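Local coordinates for protein cysteine protease S273R (African swine fever virus pig/Kenya/KEN-50/1950, PDB 6LJ9) that probably cleaves the viral polyprotein precursors pp220 and pp62 into core-shell proteins as a SUMO-1-type cysteine protease, and probably dampens host innate immune signalling, at residues Pro81-Gly86 with Phe265-Phe270; Lys103-Phe108 with Val146-Asn151; Trp169-Val174 with Leu237-Ala242; Asp175-Cys180 with Arg241-Asn246. One frame throughout, in Å; residues are numbered along the deposited sequence.

Contact 1: residues Pro81-Gly86 with Phe265-Phe270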
# COMPACT_ATOMS: atom_id res chain seq x y z
N PRO B 81 -14.91 -9.57 21.78
CA PRO B 81 -14.31 -9.71 23.12
C PRO B 81 -13.00 -8.95 23.25
O PRO B 81 -11.92 -9.52 23.08
CB PRO B 81 -14.10 -11.23 23.25
CG PRO B 81 -14.02 -11.72 21.84
CD PRO B 81 -14.94 -10.85 21.05
N ARG B 82 -13.09 -7.66 23.56
CA ARG B 82 -11.90 -6.82 23.63
C ARG B 82 -11.16 -6.99 24.95
O ARG B 82 -9.93 -7.03 24.97
CB ARG B 82 -12.28 -5.35 23.42
CG ARG B 82 -11.14 -4.37 23.64
CD ARG B 82 -11.66 -2.95 23.76
NE ARG B 82 -10.63 -2.03 24.21
CZ ARG B 82 -9.92 -1.24 23.41
NH1 ARG B 82 -10.14 -1.25 22.10
NH2 ARG B 82 -9.00 -0.43 23.91
N ASN B 83 -11.89 -7.09 26.06
CA ASN B 83 -11.29 -7.14 27.39
C ASN B 83 -11.65 -8.42 28.14
O ASN B 83 -11.62 -8.44 29.38
CB ASN B 83 -11.67 -5.91 28.21
CG ASN B 83 -10.89 -4.68 27.80
OD1 ASN B 83 -9.66 -4.70 27.75
ND2 ASN B 83 -11.60 -3.60 27.49
N ASN B 84 -12.01 -9.47 27.42
CA ASN B 84 -12.18 -10.80 28.00
C ASN B 84 -11.56 -11.81 27.04
O ASN B 84 -11.18 -11.47 25.91
CB ASN B 84 -13.65 -11.12 28.28
CG ASN B 84 -14.50 -11.12 27.02
OD1 ASN B 84 -14.62 -12.13 26.34
ND2 ASN B 84 -15.12 -9.98 26.72
N THR B 85 -11.46 -13.05 27.49
CA THR B 85 -10.80 -14.10 26.73
C THR B 85 -11.79 -14.95 25.93
O THR B 85 -11.44 -16.04 25.48
CB THR B 85 -9.95 -14.97 27.66
OG1 THR B 85 -8.96 -15.67 26.91
CG2 THR B 85 -10.81 -15.96 28.42
N GLY B 86 -13.01 -14.44 25.73
CA GLY B 86 -13.99 -15.19 24.97
C GLY B 86 -13.52 -15.50 23.57
O GLY B 86 -12.74 -14.76 22.97
N PHE B 265 -3.51 -7.86 22.20
CA PHE B 265 -3.89 -7.58 20.82
C PHE B 265 -5.40 -7.50 20.65
O PHE B 265 -5.87 -6.94 19.66
CB PHE B 265 -3.31 -8.65 19.89
CG PHE B 265 -3.54 -8.38 18.43
CD1 PHE B 265 -3.04 -7.23 17.84
CD2 PHE B 265 -4.26 -9.27 17.65
CE1 PHE B 265 -3.26 -6.97 16.50
CE2 PHE B 265 -4.47 -9.02 16.31
CZ PHE B 265 -3.97 -7.87 15.73
N ARG B 266 -6.17 -8.06 21.60
CA ARG B 266 -7.62 -7.90 21.55
C ARG B 266 -8.03 -6.44 21.63
O ARG B 266 -9.03 -6.04 21.03
CB ARG B 266 -8.27 -8.70 22.69
CG ARG B 266 -8.16 -10.21 22.56
CD ARG B 266 -8.71 -10.90 23.79
NE ARG B 266 -8.74 -12.35 23.65
CZ ARG B 266 -9.82 -13.04 23.28
NH1 ARG B 266 -10.95 -12.42 23.02
NH2 ARG B 266 -9.75 -14.36 23.18
N THR B 267 -7.27 -5.63 22.37
CA THR B 267 -7.56 -4.20 22.45
C THR B 267 -7.24 -3.48 21.15
O THR B 267 -7.74 -2.37 20.93
CB THR B 267 -6.78 -3.56 23.60
OG1 THR B 267 -5.38 -3.56 23.29
CG2 THR B 267 -7.01 -4.34 24.89
N HIS B 268 -6.42 -4.08 20.28
CA HIS B 268 -6.17 -3.54 18.96
C HIS B 268 -7.22 -3.95 17.94
O HIS B 268 -7.31 -3.33 16.87
CB HIS B 268 -4.79 -3.98 18.45
CG HIS B 268 -3.64 -3.40 19.21
ND1 HIS B 268 -2.51 -2.91 18.60
CD2 HIS B 268 -3.45 -3.23 20.54
CE1 HIS B 268 -1.67 -2.46 19.51
NE2 HIS B 268 -2.21 -2.65 20.70
N LEU B 269 -8.02 -4.98 18.24
CA LEU B 269 -8.95 -5.54 17.28
C LEU B 269 -10.36 -4.96 17.42
O LEU B 269 -10.97 -4.56 16.42
CB LEU B 269 -9.01 -7.06 17.43
CG LEU B 269 -7.81 -7.87 16.95
CD1 LEU B 269 -7.93 -9.33 17.38
CD2 LEU B 269 -7.69 -7.77 15.44
N PHE B 270 -10.88 -4.92 18.64
CA PHE B 270 -12.29 -4.65 18.86
C PHE B 270 -12.50 -3.33 19.59
O PHE B 270 -11.59 -2.81 20.26
CB PHE B 270 -12.95 -5.78 19.65
CG PHE B 270 -12.66 -7.15 19.10
CD1 PHE B 270 -13.14 -7.52 17.85
CD2 PHE B 270 -11.91 -8.06 19.83
CE1 PHE B 270 -12.87 -8.78 17.34
CE2 PHE B 270 -11.64 -9.32 19.32
CZ PHE B 270 -12.12 -9.68 18.07
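Arg-266 reaches from the last turns of helix 259-269 into loop 81-86, and its guanidinium marks one tightly packed part of the contact. The chain is extended from CG to NE, and the loop curls round its tip. Arg-266 NH1 donates to Pro-81 O at 3.1 Å, with the donor in the carbonyl plane on a lone pair, and to Gly-86 O at 2.9 Å. Arg-266 NH2 adds a second bond to that same Gly-86 O at 3.0 Å, so two nitrogens grip one oxygen end-on, NH2 coming from well above the carbonyl plane. Thr-85 CA sits over the centre of one guanidinium face. An Asx turn, in which Asn-84 OD1 accepts from Gly-86 N, shapes this bend. Beside it, Pro-81 CD makes a CH-pi contact over the Phe-270 face, 4.3 Å from the ring centroid and 21° off the normal; Leu-269 CB covers the opposite face.

Arg-82 is a second tight anchor. Arg-82 NH1 donates to Phe-270 O at 2.8 Å, nearly along the C=O axis, Thr-267 CA lies over the centre of one guanidinium face, and NH2 turns to Pro-11 O. The looser side is that of the exposed, lightly covered Asn-83 and Asn-84; Asn-83 OD1 lies 3.9 Å from Thr-267 CG2.

Glu-231, next to the inferred nucleophile Cys-232, pairs with Arg-266 NE and hydrogen-bonds Thr-85 OG1, which also bonds Thr-230. The contact thus joins the loop between strand 78-79 and helix 90-103 to the end of helix 259-269, with Phe-270 against helix 90-103 and Arg-266 against Pro-234 of helix 232-244.

Contact 2: residues Lys103-Phe108 with Val146-Asn151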
# COMPACT_ATOMS: atom_id res chain seq x y z
N LYS B 103 -7.92 0.00 4.85
CA LYS B 103 -6.62 0.64 5.03
C LYS B 103 -5.57 0.05 4.09
O LYS B 103 -4.82 0.78 3.45
CB LYS B 103 -6.19 0.50 6.49
CG LYS B 103 -4.73 0.79 6.77
CD LYS B 103 -4.43 0.66 8.25
CE LYS B 103 -2.94 0.58 8.52
NZ LYS B 103 -2.21 1.76 8.00
N TYR B 104 -5.51 -1.28 4.01
CA TYR B 104 -4.60 -1.97 3.09
C TYR B 104 -5.35 -2.22 1.79
O TYR B 104 -6.08 -3.21 1.66
CB TYR B 104 -4.09 -3.26 3.72
CG TYR B 104 -3.36 -3.05 5.03
CD1 TYR B 104 -2.02 -2.69 5.05
CD2 TYR B 104 -4.02 -3.20 6.25
CE1 TYR B 104 -1.35 -2.49 6.24
CE2 TYR B 104 -3.35 -3.00 7.45
CZ TYR B 104 -2.02 -2.65 7.44
OH TYR B 104 -1.36 -2.45 8.63
N THR B 105 -5.18 -1.32 0.83
CA THR B 105 -5.97 -1.32 -0.39
C THR B 105 -5.53 -2.37 -1.41
O THR B 105 -6.20 -2.53 -2.44
CB THR B 105 -5.94 0.07 -1.05
OG1 THR B 105 -4.59 0.41 -1.38
CG2 THR B 105 -6.49 1.11 -0.09
N LYS B 106 -4.43 -3.07 -1.16
CA LYS B 106 -4.01 -4.19 -2.00
C LYS B 106 -4.18 -5.53 -1.28
O LYS B 106 -3.50 -6.50 -1.61
CB LYS B 106 -2.56 -4.02 -2.46
CG LYS B 106 -2.35 -2.84 -3.40
CD LYS B 106 -0.99 -2.91 -4.08
CE LYS B 106 -0.77 -1.74 -5.02
NZ LYS B 106 -0.68 -0.44 -4.29
N PHE B 107 -5.08 -5.58 -0.30
CA PHE B 107 -5.30 -6.77 0.51
C PHE B 107 -6.67 -7.36 0.18
O PHE B 107 -7.68 -6.64 0.19
CB PHE B 107 -5.21 -6.43 2.00
CG PHE B 107 -5.70 -7.53 2.91
CD1 PHE B 107 -5.02 -8.73 3.00
CD2 PHE B 107 -6.84 -7.34 3.68
CE1 PHE B 107 -5.47 -9.73 3.84
CE2 PHE B 107 -7.30 -8.35 4.51
CZ PHE B 107 -6.61 -9.54 4.59
N PHE B 108 -6.70 -8.66 -0.10
CA PHE B 108 -7.93 -9.36 -0.44
C PHE B 108 -8.39 -10.14 0.79
O PHE B 108 -7.70 -11.07 1.23
CB PHE B 108 -7.72 -10.28 -1.64
CG PHE B 108 -9.00 -10.86 -2.19
CD1 PHE B 108 -9.57 -11.99 -1.62
CD2 PHE B 108 -9.63 -10.28 -3.28
CE1 PHE B 108 -10.74 -12.53 -2.13
CE2 PHE B 108 -10.80 -10.81 -3.79
CZ PHE B 108 -11.35 -11.94 -3.21
N VAL B 146 -16.30 -4.91 -4.23
CA VAL B 146 -15.12 -4.21 -4.75
C VAL B 146 -14.29 -5.19 -5.57
O VAL B 146 -14.08 -6.34 -5.17
CB VAL B 146 -14.29 -3.59 -3.61
CG1 VAL B 146 -12.84 -3.39 -4.03
CG2 VAL B 146 -14.89 -2.27 -3.16
N LYS B 147 -13.83 -4.73 -6.73
CA LYS B 147 -12.85 -5.45 -7.54
C LYS B 147 -11.63 -4.56 -7.71
O LYS B 147 -11.74 -3.45 -8.25
CB LYS B 147 -13.42 -5.86 -8.89
CG LYS B 147 -14.65 -6.74 -8.80
CD LYS B 147 -14.71 -7.77 -9.92
CE LYS B 147 -14.65 -7.11 -11.28
NZ LYS B 147 -15.48 -7.84 -12.29
N ARG B 148 -10.47 -5.04 -7.27
CA ARG B 148 -9.25 -4.26 -7.28
C ARG B 148 -8.06 -5.20 -7.28
O ARG B 148 -8.16 -6.31 -6.74
CB ARG B 148 -9.18 -3.31 -6.07
CG ARG B 148 -9.14 -4.03 -4.74
CD ARG B 148 -9.18 -3.06 -3.57
NE ARG B 148 -8.93 -3.73 -2.30
CZ ARG B 148 -8.98 -3.13 -1.12
NH1 ARG B 148 -9.28 -1.85 -1.03
NH2 ARG B 148 -8.73 -3.83 -0.02
N PRO B 149 -6.93 -4.81 -7.87
CA PRO B 149 -5.75 -5.68 -7.86
C PRO B 149 -5.17 -5.79 -6.45
O PRO B 149 -4.89 -4.79 -5.80
CB PRO B 149 -4.78 -4.98 -8.82
CG PRO B 149 -5.21 -3.55 -8.80
CD PRO B 149 -6.70 -3.57 -8.64
N CYS B 150 -5.00 -7.03 -6.00
CA CYS B 150 -4.49 -7.33 -4.67
C CYS B 150 -3.27 -8.23 -4.78
O CYS B 150 -3.31 -9.24 -5.50
CB CYS B 150 -5.57 -8.00 -3.81
SG CYS B 150 -7.07 -7.02 -3.59
N ASN B 151 -2.20 -7.87 -4.07
CA ASN B 151 -1.00 -8.70 -3.99
C ASN B 151 -0.85 -9.36 -2.62
O ASN B 151 0.21 -9.92 -2.33
CB ASN B 151 0.25 -7.87 -4.32
CG ASN B 151 0.35 -6.60 -3.49
OD1 ASN B 151 -0.33 -6.44 -2.48
ND2 ASN B 151 1.23 -5.69 -3.92
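A type I beta turn from Tyr-104 to Phe-107, closed by Phe-107 N to Tyr-104 O, links helix 90-103 to the edge strand 107-109 of the mixed five-stranded sheet, and Arg-148 and Cys-150 from loop 146-151 pack against it. Arg-148 spans the turn. Its CG lies between the backbone N and the carbonyl carbon (chi1 63°), and the chain then runs extended to NE. Arg-148 NH2 donates to Phe-107 O at 3.0 Å, a nearly straight bond (164°) that lies in both the carbonyl and the guanidinium planes. The same NH2 also bonds Ala-101 O in helix 90-103, which ties the helix end and the strand start to one side chain. Thr-105 O stands 2.9 Å above the Arg-148 guanidinium plane, toward its rim, at an angle too poor for a hydrogen bond. Such a carbonyl over the face could still favour the positive charge electrostatically.

Further along, the backbones draw close at Lys-106 and Cys-150, whose CA atoms are 4.1 Å apart. Asn-151 N makes a weak bond to Lys-106 O at 3.1 Å, and that oxygen also accepts from Thr-152 OG1. Here the loop is entering strand 152-158, which pairs in parallel with 107-109; the approach therefore leads directly into regular sheet pairing. Cys-150 is buried, and Val-132 of helix 129-134 packs on its side chain. Cys-150 CB rests 3.8 Å from Phe-108 CB, while Cys-150 SG meets the Phe-108 ring at the edge, 5.4 Å from the centroid and 86° off the ring normal.

Contact 3: residues Trp169-Val174 with Leu237-Ala242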
# COMPACT_ATOMS: atom_id res chain seq x y z
N TRP B 169 -8.91 -21.62 15.46
CA TRP B 169 -8.67 -20.76 14.31
C TRP B 169 -7.21 -20.85 13.87
O TRP B 169 -6.29 -20.83 14.69
CB TRP B 169 -9.02 -19.31 14.65
CG TRP B 169 -10.45 -19.10 15.04
CD1 TRP B 169 -10.94 -18.91 16.29
CD2 TRP B 169 -11.58 -19.06 14.16
NE1 TRP B 169 -12.30 -18.75 16.25
CE2 TRP B 169 -12.72 -18.84 14.95
CE3 TRP B 169 -11.73 -19.19 12.77
CZ2 TRP B 169 -14.00 -18.74 14.41
CZ3 TRP B 169 -13.00 -19.09 12.24
CH2 TRP B 169 -14.12 -18.87 13.05
N VAL B 170 -7.01 -20.95 12.56
CA VAL B 170 -5.69 -20.86 11.95
C VAL B 170 -5.77 -19.86 10.80
O VAL B 170 -6.85 -19.59 10.26
CB VAL B 170 -5.17 -22.22 11.45
CG1 VAL B 170 -5.05 -23.21 12.60
CG2 VAL B 170 -6.08 -22.77 10.36
N ALA B 171 -4.62 -19.31 10.44
CA ALA B 171 -4.54 -18.26 9.43
C ALA B 171 -3.91 -18.79 8.15
O ALA B 171 -3.05 -19.68 8.18
CB ALA B 171 -3.74 -17.06 9.95
N ILE B 172 -4.34 -18.23 7.02
CA ILE B 172 -3.75 -18.49 5.72
C ILE B 172 -3.44 -17.15 5.07
O ILE B 172 -4.33 -16.30 4.94
CB ILE B 172 -4.67 -19.33 4.81
CG1 ILE B 172 -4.66 -20.80 5.25
CG2 ILE B 172 -4.26 -19.19 3.35
CD1 ILE B 172 -5.27 -21.75 4.23
N PHE B 173 -2.19 -16.96 4.67
CA PHE B 173 -1.74 -15.70 4.08
C PHE B 173 -0.97 -15.99 2.80
O PHE B 173 -0.06 -16.83 2.79
CB PHE B 173 -0.87 -14.91 5.06
CG PHE B 173 -0.60 -13.50 4.63
CD1 PHE B 173 -1.54 -12.51 4.84
CD2 PHE B 173 0.60 -13.17 4.01
CE1 PHE B 173 -1.30 -11.21 4.44
CE2 PHE B 173 0.85 -11.87 3.61
CZ PHE B 173 -0.10 -10.89 3.82
N VAL B 174 -1.32 -15.29 1.73
CA VAL B 174 -0.64 -15.40 0.44
C VAL B 174 0.03 -14.06 0.17
O VAL B 174 -0.64 -13.04 -0.01
CB VAL B 174 -1.61 -15.77 -0.69
CG1 VAL B 174 -0.88 -15.81 -2.02
CG2 VAL B 174 -2.28 -17.10 -0.40
N LEU B 237 -5.48 -13.71 13.62
CA LEU B 237 -5.63 -12.35 13.11
C LEU B 237 -4.32 -11.58 13.20
O LEU B 237 -4.00 -10.77 12.32
CB LEU B 237 -6.74 -11.62 13.87
CG LEU B 237 -8.17 -11.98 13.49
CD1 LEU B 237 -9.15 -11.26 14.41
CD2 LEU B 237 -8.45 -11.62 12.04
N PHE B 238 -3.54 -11.81 14.27
CA PHE B 238 -2.28 -11.10 14.43
C PHE B 238 -1.27 -11.50 13.36
O PHE B 238 -0.48 -10.67 12.90
CB PHE B 238 -1.70 -11.35 15.82
CG PHE B 238 -0.36 -10.71 16.05
CD1 PHE B 238 -0.27 -9.38 16.41
CD2 PHE B 238 0.81 -11.44 15.90
CE1 PHE B 238 0.97 -8.79 16.62
CE2 PHE B 238 2.04 -10.86 16.11
CZ PHE B 238 2.12 -9.53 16.47
N TYR B 239 -1.28 -12.78 12.96
CA TYR B 239 -0.38 -13.23 11.91
C TYR B 239 -0.65 -12.48 10.61
O TYR B 239 0.28 -12.00 9.95
CB TYR B 239 -0.52 -14.73 11.70
CG TYR B 239 0.42 -15.31 10.66
CD1 TYR B 239 1.73 -15.63 10.98
CD2 TYR B 239 -0.01 -15.53 9.36
CE1 TYR B 239 2.59 -16.15 10.04
CE2 TYR B 239 0.85 -16.06 8.40
CZ TYR B 239 2.15 -16.37 8.75
OH TYR B 239 3.00 -16.89 7.81
N ILE B 240 -1.92 -12.36 10.23
CA ILE B 240 -2.27 -11.65 9.01
C ILE B 240 -1.87 -10.18 9.10
O ILE B 240 -1.31 -9.61 8.16
CB ILE B 240 -3.78 -11.80 8.71
CG1 ILE B 240 -4.12 -13.26 8.42
CG2 ILE B 240 -4.19 -10.89 7.56
CD1 ILE B 240 -5.59 -13.50 8.11
N ARG B 241 -2.13 -9.56 10.25
CA ARG B 241 -1.80 -8.14 10.41
C ARG B 241 -0.29 -7.92 10.41
O ARG B 241 0.19 -6.95 9.82
CB ARG B 241 -2.42 -7.60 11.70
CG ARG B 241 -2.16 -6.12 11.93
CD ARG B 241 -2.60 -5.29 10.74
NE ARG B 241 -2.33 -3.87 10.92
CZ ARG B 241 -3.22 -2.99 11.38
NH1 ARG B 241 -4.44 -3.38 11.70
NH2 ARG B 241 -2.88 -1.71 11.51
N ALA B 242 0.46 -8.81 11.06
CA ALA B 242 1.91 -8.67 11.07
C ALA B 242 2.50 -8.85 9.68
O ALA B 242 3.41 -8.11 9.29
CB ALA B 242 2.53 -9.67 12.05
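Phe-173 and Tyr-239 both hold CG anti to the backbone N, with chi1 -169° and -178°, and these torsions set each CG on the side of the interface between strand 169-175 and helix 232-244. Ile-240 has CG1 anti to the carbonyl carbon, while its CG2 branch is anti to the backbone N; CG1 lies against Ala-171 CB and CG2 against Phe-173 CD1.

The strand side is supplied by alternate residues, Ala-171 and Phe-173, whose CB atoms point to the helix. Ala-171 CB fits between two helix side chains: it lies 4.1 Å from Tyr-239 CD2 and equally 4.1 Å from Ile-240 CG1. One step of two residues along the strand the pattern repeats with larger groups. Phe-173 CB comes 3.9 Å from Tyr-239 CE2, and Phe-173 CD1 comes 4.1 Å from Ile-240 CG2. Two neighbouring ring carbons of Tyr-239, CD2 and CE2, thus meet the CB atoms of the two strand residues. No hydrogen bond crosses the contact, and every touching residue is buried, which makes it an apolar layer.

The polar end of Tyr-239 is satisfied beyond this layer, its OH bonding Glu-184 of strand 181-186, while its ring stacks with Phe-186 and meets Phe-252 edge-to-face. Strand 169-175 is the middle strand of the five-stranded sheet, between 152-158 and 181-186. Helix 232-244, which begins with the inferred nucleophile Cys-232, packs nearly parallel to this central strand, over the middle of the sheet: the segment axes approach to 7.9 Å at 19°, as expected for the Ulp1-like catalytic core, with helix 90-103 touching the helix at Leu-237.

Contact 4: residues Asp175-Cys180 with Arg241-Asn246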
# COMPACT_ATOMS: atom_id res chain seq x y z
N ASP B 175 1.36 -14.06 0.15
CA ASP B 175 2.14 -12.85 -0.05
C ASP B 175 2.63 -12.83 -1.50
O ASP B 175 3.48 -13.64 -1.88
CB ASP B 175 3.30 -12.78 0.93
CG ASP B 175 4.01 -11.44 0.93
OD1 ASP B 175 3.60 -10.55 0.15
OD2 ASP B 175 4.97 -11.27 1.70
N MSE B 176 2.09 -11.91 -2.29
CA MSE B 176 2.48 -11.78 -3.69
C MSE B 176 3.14 -10.43 -3.95
O MSE B 176 3.05 -9.88 -5.04
CB MSE B 176 1.25 -11.95 -4.60
CG MSE B 176 0.58 -13.31 -4.49
SE MSE B 176 -1.18 -13.36 -5.32
CE MSE B 176 -2.16 -12.29 -4.02
N ARG B 177 3.81 -9.91 -2.92
CA ARG B 177 4.50 -8.62 -3.01
C ARG B 177 5.97 -8.77 -3.39
O ARG B 177 6.50 -7.93 -4.12
CB ARG B 177 4.39 -7.87 -1.68
CG ARG B 177 2.98 -7.46 -1.29
CD ARG B 177 2.93 -7.00 0.16
NE ARG B 177 3.32 -8.07 1.08
CZ ARG B 177 3.25 -7.98 2.40
NH1 ARG B 177 2.79 -6.88 2.97
NH2 ARG B 177 3.63 -9.00 3.16
N GLY B 178 6.64 -9.81 -2.91
CA GLY B 178 8.06 -9.95 -3.09
C GLY B 178 8.44 -10.73 -4.33
O GLY B 178 7.60 -11.15 -5.13
N ASP B 179 9.75 -10.94 -4.48
CA ASP B 179 10.25 -11.67 -5.64
C ASP B 179 9.96 -13.16 -5.53
O ASP B 179 9.91 -13.85 -6.56
CB ASP B 179 11.75 -11.43 -5.82
CG ASP B 179 12.23 -11.76 -7.23
OD1 ASP B 179 11.57 -11.33 -8.20
OD2 ASP B 179 13.26 -12.45 -7.37
N CYS B 180 9.77 -13.67 -4.31
CA CYS B 180 9.35 -15.05 -4.07
C CYS B 180 8.01 -15.01 -3.36
O CYS B 180 7.93 -14.64 -2.19
CB CYS B 180 10.38 -15.80 -3.24
SG CYS B 180 9.75 -17.30 -2.46
N ARG B 241 -2.13 -9.56 10.25
CA ARG B 241 -1.80 -8.14 10.41
C ARG B 241 -0.29 -7.92 10.41
O ARG B 241 0.19 -6.95 9.82
CB ARG B 241 -2.42 -7.60 11.70
CG ARG B 241 -2.16 -6.12 11.93
CD ARG B 241 -2.60 -5.29 10.74
NE ARG B 241 -2.33 -3.87 10.92
CZ ARG B 241 -3.22 -2.99 11.38
NH1 ARG B 241 -4.44 -3.38 11.70
NH2 ARG B 241 -2.88 -1.71 11.51
N ALA B 242 0.46 -8.81 11.06
CA ALA B 242 1.91 -8.67 11.07
C ALA B 242 2.50 -8.85 9.68
O ALA B 242 3.41 -8.11 9.29
CB ALA B 242 2.53 -9.67 12.05
N ARG B 243 1.99 -9.81 8.91
CA ARG B 243 2.46 -9.99 7.54
C ARG B 243 2.08 -8.80 6.67
O ARG B 243 2.84 -8.42 5.77
CB ARG B 243 1.90 -11.29 6.95
CG ARG B 243 2.29 -12.55 7.70
CD ARG B 243 3.74 -12.93 7.47
NE ARG B 243 3.99 -13.33 6.09
CZ ARG B 243 4.63 -12.58 5.20
NH1 ARG B 243 5.09 -11.39 5.55
NH2 ARG B 243 4.82 -13.02 3.97
N LEU B 244 0.91 -8.21 6.93
CA LEU B 244 0.51 -7.01 6.20
C LEU B 244 1.45 -5.85 6.49
O LEU B 244 1.77 -5.06 5.59
CB LEU B 244 -0.93 -6.64 6.54
CG LEU B 244 -2.04 -7.46 5.88
CD1 LEU B 244 -3.40 -7.05 6.42
CD2 LEU B 244 -1.99 -7.29 4.37
N ASP B 245 1.89 -5.71 7.74
CA ASP B 245 2.89 -4.72 8.11
C ASP B 245 4.31 -5.19 7.88
O ASP B 245 5.25 -4.62 8.45
CB ASP B 245 2.70 -4.30 9.57
CG ASP B 245 1.47 -3.45 9.77
OD1 ASP B 245 1.01 -2.82 8.79
OD2 ASP B 245 0.95 -3.41 10.91
N ASN B 246 4.49 -6.24 7.06
CA ASN B 246 5.79 -6.68 6.58
C ASN B 246 6.66 -7.27 7.68
O ASN B 246 7.88 -7.10 7.68
CB ASN B 246 6.53 -5.55 5.86
CG ASN B 246 6.01 -5.31 4.46
OD1 ASN B 246 6.40 -6.00 3.51
ND2 ASN B 246 5.12 -4.34 4.31
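Asp-175 and Arg-243 form the ionic part of the contact, joined by Arg-177 in a three-residue salt-bridge network. Arg-243 NH2 donates to Asp-175 OD2 at 2.9 Å, on the anti side of the carboxylate, whose plane is turned 61° from that guanidinium. Arg-243 gets there by bending at chi2 and chi3. Arg-177 grips the Asp-175 carboxylate side-on, with NE to OD1 at 2.7 Å and NH2 to OD2 at 3.0 Å, both from above the carboxylate plane. OD1 also accepts from Arg-177 N, closing an Asx turn; N and NE reach it from opposite faces.

Among hydrogen bonds to backbone, Arg-177 NH2 meets Arg-243 O at 2.8 Å (156°). Arg-177 NH1 adds two weak bonds, to Arg-243 O and, at 3.3 Å, to Leu-244 O. These carbonyls belong to the C-terminal end of helix 232-244, which a Schellman motif ends with Asn-246, of positive phi, as its C-prime residue.

The amide of Asn-246 lies over the Arg-177 guanidinium, OD1 3.7 Å above one face toward its rim, with the planes nearly parallel (22°) and no hydrogen bond between them.

The two arginines bring NH2 of Arg-177 and NH1 of Arg-243 to 3.7 Å, a like-charge approach. Asp-175 OD2, which accepts from NH2 of both arginines, together with Glu-184, which pairs with Arg-243 NH2, probably offsets that repulsion. Gly-178 of the second subunit packs on Asp-175 and Arg-177. The helix dipole probably also favours a cation set against these C-terminal carbonyls. Charge pairing and carbonyl bonds together thus join loop 175-180 to the helix end.

Helix 232-244 ties the set together. Contacts 3 and 4 share Arg-241 and Ala-242 on it, their centres about 11 Å apart, and Phe-173 CE2 lies 3.6 Å from Arg-243 CB. Contact 2 meets this pair from the sheet edge: Asn-151 O is 2.7 Å from Met-176 N, while Phe-107 CZ is 4.1 Å from Ile-240 CG2. Contact 1 closes the longest loop, in which the others nest, and touches contact 3 through Leu-269 and Leu-237. The side chain of Arg-266 is about 8 Å from that of Cys-232. In contact 3, the side chain of Ala-171 is about 10 Å from that of Cys-232 and about 8 Å from that of Asn-187, another inferred active-site residue.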